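Local coordinates for protein probable ss-1,3-N-acetylglucosaminyltransferase (Staphylococcus aureus subsp. aureus N315, PDB 6H21) that is probably a glycosyltransferase, with a family 2 domain of the GT-A type joined to a TarS-like linker domain, at residues Ile248-Tyr256 / Arg267-Leu278. Residues are numbered along the deposited sequence; the frame is centred on the assembly and turned at random.
Sequences INEIYKAIY and RHQLAGKYTTRL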
loop_
_atom_site.group_PDB
_atom_site.type_symbol
_atom_site.label_atom_id
_atom_site.label_comp_id
_atom_site.label_asym_id
_atom_site.label_seq_id
_atom_site.Cartn_x
_atom_site.Cartn_y
_atom_site.Cartn_z
ATOM N N ILE C 248 -26.459 2.163 10.083
ATOM C CA ILE C 248 -25.284 2.977 10.415
ATOM C C ILE C 248 -25.528 4.422 9.950
ATOM O O ILE C 248 -25.223 5.368 10.670
ATOM C CB ILE C 248 -23.992 2.389 9.812
ATOM C CG1 ILE C 248 -23.729 0.947 10.257
ATOM C CG2 ILE C 248 -22.802 3.291 10.101
ATOM C CD1 ILE C 248 -23.640 0.765 11.741
ATOM N N ASN C 249 -26.077 4.588 8.753
ATOM C CA ASN C 249 -26.430 5.904 8.237
ATOM C C ASN C 249 -27.301 6.666 9.259
ATOM O O ASN C 249 -27.097 7.834 9.470
ATOM C CB ASN C 249 -27.094 5.820 6.859
ATOM C CG ASN C 249 -27.375 7.183 6.269
ATOM O OD1 ASN C 249 -28.529 7.541 6.011
ATOM N ND2 ASN C 249 -26.345 8.000 6.159
ATOM N N GLU C 250 -28.246 5.990 9.912
ATOM C CA GLU C 250 -29.167 6.629 10.850
ATOM C C GLU C 250 -28.440 7.046 12.133
ATOM O O GLU C 250 -28.810 8.039 12.752
ATOM C CB GLU C 250 -30.366 5.716 11.144
ATOM C CG GLU C 250 -31.236 5.448 9.923
ATOM C CD GLU C 250 -31.994 6.645 9.366
ATOM O OE1 GLU C 250 -32.453 7.486 10.174
ATOM O OE2 GLU C 250 -32.137 6.739 8.110
ATOM N N ILE C 251 -27.387 6.305 12.508
ATOM C CA ILE C 251 -26.574 6.654 13.671
ATOM C C ILE C 251 -25.899 8.014 13.432
ATOM O O ILE C 251 -25.988 8.924 14.272
ATOM C CB ILE C 251 -25.583 5.527 13.995
ATOM C CG1 ILE C 251 -26.319 4.344 14.639
ATOM C CG2 ILE C 251 -24.426 6.027 14.851
ATOM C CD1 ILE C 251 -25.521 3.070 14.642
ATOM N N TYR C 252 -25.243 8.154 12.273
ATOM C CA TYR C 252 -24.572 9.408 11.909
ATOM C C TYR C 252 -25.569 10.568 11.813
ATOM O O TYR C 252 -25.268 11.651 12.308
ATOM C CB TYR C 252 -23.806 9.243 10.603
ATOM C CG TYR C 252 -22.545 8.445 10.748
ATOM C CD1 TYR C 252 -21.487 8.932 11.493
ATOM C CD2 TYR C 252 -22.412 7.207 10.145
ATOM C CE1 TYR C 252 -20.297 8.226 11.603
ATOM C CE2 TYR C 252 -21.244 6.480 10.260
ATOM C CZ TYR C 252 -20.184 6.996 10.990
ATOM O OH TYR C 252 -19.023 6.307 11.079
ATOM N N LYS C 253 -26.752 10.313 11.217
ATOM C CA LYS C 253 -27.830 11.302 11.097
ATOM C C LYS C 253 -28.265 11.781 12.491
ATOM O O LYS C 253 -28.446 12.976 12.682
ATOM C CB LYS C 253 -29.043 10.764 10.328
ATOM C CG LYS C 253 -28.824 10.554 8.830
ATOM C CD LYS C 253 -30.040 10.810 7.963
ATOM C CE LYS C 253 -31.013 9.648 7.870
ATOM N N ALA C 254 -28.387 10.856 13.451
ATOM C CA ALA C 254 -28.803 11.172 14.835
ATOM C C ALA C 254 -27.773 12.081 15.508
ATOM O O ALA C 254 -28.128 13.007 16.226
ATOM C CB ALA C 254 -29.031 9.926 15.662
ATOM N N ILE C 255 -26.490 11.818 15.265
ATOM C CA ILE C 255 -25.434 12.637 15.832
ATOM C C ILE C 255 -25.520 14.059 15.267
ATOM O O ILE C 255 -25.471 15.051 16.002
ATOM C CB ILE C 255 -24.067 11.994 15.567
ATOM C CG1 ILE C 255 -23.887 10.739 16.418
ATOM C CG2 ILE C 255 -22.943 13.004 15.775
ATOM C CD1 ILE C 255 -22.635 9.961 16.094
ATOM N N TYR C 256 -25.666 14.161 13.946
ATOM C CA TYR C 256 -25.561 15.459 13.277
ATOM C C TYR C 256 -26.822 16.303 13.464
ATOM O O TYR C 256 -26.756 17.512 13.212
ATOM C CB TYR C 256 -25.187 15.301 11.805
ATOM C CG TYR C 256 -23.700 15.220 11.613
ATOM C CD1 TYR C 256 -22.927 16.374 11.592
ATOM C CD2 TYR C 256 -23.058 13.995 11.511
ATOM C CE1 TYR C 256 -21.553 16.311 11.429
ATOM C CE2 TYR C 256 -21.687 13.916 11.370
ATOM C CZ TYR C 256 -20.935 15.076 11.336
ATOM O OH TYR C 256 -19.594 14.976 11.170
ATOM N N ARG C 267 -20.238 17.787 16.941
ATOM C CA ARG C 267 -20.858 16.710 16.126
ATOM C C ARG C 267 -19.798 15.950 15.305
ATOM O O ARG C 267 -19.826 14.693 15.234
ATOM C CB ARG C 267 -21.957 17.313 15.251
ATOM C CG ARG C 267 -23.160 17.807 16.041
ATOM C CD ARG C 267 -24.036 18.719 15.216
ATOM N NE ARG C 267 -25.285 19.045 15.879
ATOM C CZ ARG C 267 -26.229 19.803 15.335
ATOM N NH1 ARG C 267 -26.007 20.376 14.161
ATOM N NH2 ARG C 267 -27.374 19.985 15.966
ATOM N N HIS C 268 -18.873 16.691 14.674
ATOM C CA HIS C 268 -17.749 16.104 13.939
ATOM C C HIS C 268 -16.953 15.171 14.853
ATOM O O HIS C 268 -16.556 14.090 14.449
ATOM C CB HIS C 268 -16.813 17.174 13.364
ATOM C CG HIS C 268 -17.403 18.027 12.290
ATOM N ND1 HIS C 268 -18.296 17.531 11.352
ATOM C CD2 HIS C 268 -17.208 19.333 11.980
ATOM C CE1 HIS C 268 -18.651 18.507 10.533
ATOM N NE2 HIS C 268 -17.981 19.620 10.885
ATOM N N GLN C 269 -16.717 15.613 16.089
ATOM C CA GLN C 269 -15.937 14.842 17.057
ATOM C C GLN C 269 -16.674 13.548 17.410
ATOM O O GLN C 269 -16.069 12.497 17.442
ATOM C CB GLN C 269 -15.675 15.639 18.330
ATOM C CG GLN C 269 -14.804 14.886 19.323
ATOM C CD GLN C 269 -14.776 15.564 20.667
ATOM O OE1 GLN C 269 -15.814 15.931 21.225
ATOM N NE2 GLN C 269 -13.576 15.742 21.194
ATOM N N LEU C 270 -17.975 13.648 17.708
ATOM C CA LEU C 270 -18.755 12.458 18.067
ATOM C C LEU C 270 -18.799 11.463 16.894
ATOM O O LEU C 270 -18.701 10.265 17.092
ATOM C CB LEU C 270 -20.158 12.900 18.481
ATOM C CG LEU C 270 -20.239 13.580 19.843
ATOM C CD1 LEU C 270 -21.584 14.258 20.016
ATOM C CD2 LEU C 270 -19.988 12.585 20.969
ATOM N N ALA C 271 -18.992 11.988 15.685
ATOM C CA ALA C 271 -19.042 11.214 14.463
ATOM C C ALA C 271 -17.707 10.484 14.227
ATOM O O ALA C 271 -17.703 9.316 13.844
ATOM C CB ALA C 271 -19.397 12.126 13.320
ATOM N N GLY C 272 -16.580 11.172 14.473
ATOM C CA GLY C 272 -15.240 10.585 14.368
ATOM C C GLY C 272 -14.999 9.486 15.395
ATOM O O GLY C 272 -14.379 8.443 15.108
ATOM N N LYS C 273 -15.448 9.718 16.629
ATOM C CA LYS C 273 -15.329 8.706 17.664
ATOM C C LYS C 273 -16.176 7.480 17.312
ATOM O O LYS C 273 -15.763 6.338 17.582
ATOM C CB LYS C 273 -15.702 9.296 19.022
ATOM C CG LYS C 273 -14.733 10.373 19.505
ATOM C CD LYS C 273 -13.323 9.869 19.734
ATOM C CE LYS C 273 -12.328 11.013 19.800
ATOM N NZ LYS C 273 -10.989 10.536 20.225
ATOM N N TYR C 274 -17.342 7.697 16.694
ATOM C CA TYR C 274 -18.189 6.564 16.308
ATOM C C TYR C 274 -17.501 5.791 15.169
ATOM O O TYR C 274 -17.509 4.555 15.157
ATOM C CB TYR C 274 -19.627 6.953 15.928
ATOM C CG TYR C 274 -20.414 5.708 15.626
ATOM C CD1 TYR C 274 -20.919 4.927 16.650
ATOM C CD2 TYR C 274 -20.489 5.213 14.340
ATOM C CE1 TYR C 274 -21.548 3.715 16.398
ATOM C CE2 TYR C 274 -21.077 3.983 14.077
ATOM C CZ TYR C 274 -21.616 3.230 15.105
ATOM O OH TYR C 274 -22.199 2.018 14.839
ATOM N N THR C 275 -16.930 6.523 14.208
ATOM C CA THR C 275 -16.223 5.905 13.092
ATOM C C THR C 275 -15.111 4.988 13.630
ATOM O O THR C 275 -14.936 3.880 13.145
ATOM C CB THR C 275 -15.700 6.954 12.099
ATOM O OG1 THR C 275 -16.798 7.672 11.526
ATOM C CG2 THR C 275 -14.889 6.311 10.993
ATOM N N THR C 276 -14.367 5.463 14.634
ATOM C CA THR C 276 -13.317 4.687 15.283
ATOM C C THR C 276 -13.909 3.396 15.857
ATOM O O THR C 276 -13.395 2.310 15.615
ATOM C CB THR C 276 -12.586 5.494 16.366
ATOM O OG1 THR C 276 -12.057 6.679 15.769
ATOM C CG2 THR C 276 -11.466 4.725 17.037
ATOM N N ARG C 277 -15.004 3.523 16.610
ATOM C CA ARG C 277 -15.690 2.365 17.172
ATOM C C ARG C 277 -16.089 1.387 16.053
ATOM O O ARG C 277 -15.946 0.167 16.210
ATOM C CB ARG C 277 -16.910 2.811 17.988
ATOM C CG ARG C 277 -17.745 1.664 18.539
ATOM C CD ARG C 277 -18.947 1.364 17.672
ATOM N NE ARG C 277 -19.373 -0.018 17.868
ATOM C CZ ARG C 277 -19.891 -0.789 16.917
ATOM N NH1 ARG C 277 -20.115 -2.067 17.179
ATOM N NH2 ARG C 277 -20.156 -0.289 15.712
ATOM N N LEU C 278 -16.603 1.913 14.940
ATOM C CA LEU C 278 -17.079 1.086 13.834
ATOM C C LEU C 278 -15.923 0.285 13.204
ATOM O O LEU C 278 -16.030 -0.918 12.911
ATOM C CB LEU C 278 -17.752 2.003 12.809
ATOM C CG LEU C 278 -18.324 1.322 11.577
ATOM C CD1 LEU C 278 -19.439 0.378 11.964
ATOM C CD2 LEU C 278 -18.830 2.342 10.576
#
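Tyr-252 and Tyr-274 interlock as reciprocal knobs between two nearly antiparallel helical segments, whose axes pass 9.4 Å apart at their closest, with N-to-C directions 155° apart. Their rings form an edge-to-face (T-shaped) pair: the edge of Tyr-274 points at the face of Tyr-252, with planes at 89° and centroids 5.6 Å apart. Tyr-274 has CG anti to its backbone N (chi1 -177°), which carries the ring across to the other helix, among Ile-248, Ile-251, Tyr-252 and Ile-255. There Ile-251 CG2 makes a CH-pi contact over the middle of one face, 3.8 Å from the centroid of the Tyr-274 ring and nearly on its normal. The phenol ends beside the CD1 methyls of Ile-248 and Ile-251, and its OH is satisfied by Gln-200 of helix 198-207.

Tyr-252 in turn enters the hole formed by Ala-271, Tyr-274, Thr-275 and Leu-278. Tyr-252 OH is hydrogen-bonded to Thr-275 OG1 at 2.6 Å, and Ala-271 O lies in the ring plane, at the edge. One turn on, Tyr-256 also sends its phenol OH across the interface: Tyr-256 OH is hydrogen-bonded to His-268 ND1 at 2.9 Å, and the two rings meet rim to rim, neither over the face of the other, while Tyr-256 CE2 packs 3.5 Å from Ala-271 CB. The extended Arg-267 runs past the C-terminal end of helix 242-256, where Tyr-256 O sits over one guanidinium face; the angles are too poor for a hydrogen bond, and Arg-267 instead bonds Ser-258, Tyr-261 and Gln-264.

This is a buried antiparallel helical hairpin with knobs-into-holes packing, joining helices 242-256 and 264-281 within the TarS-type linker domain.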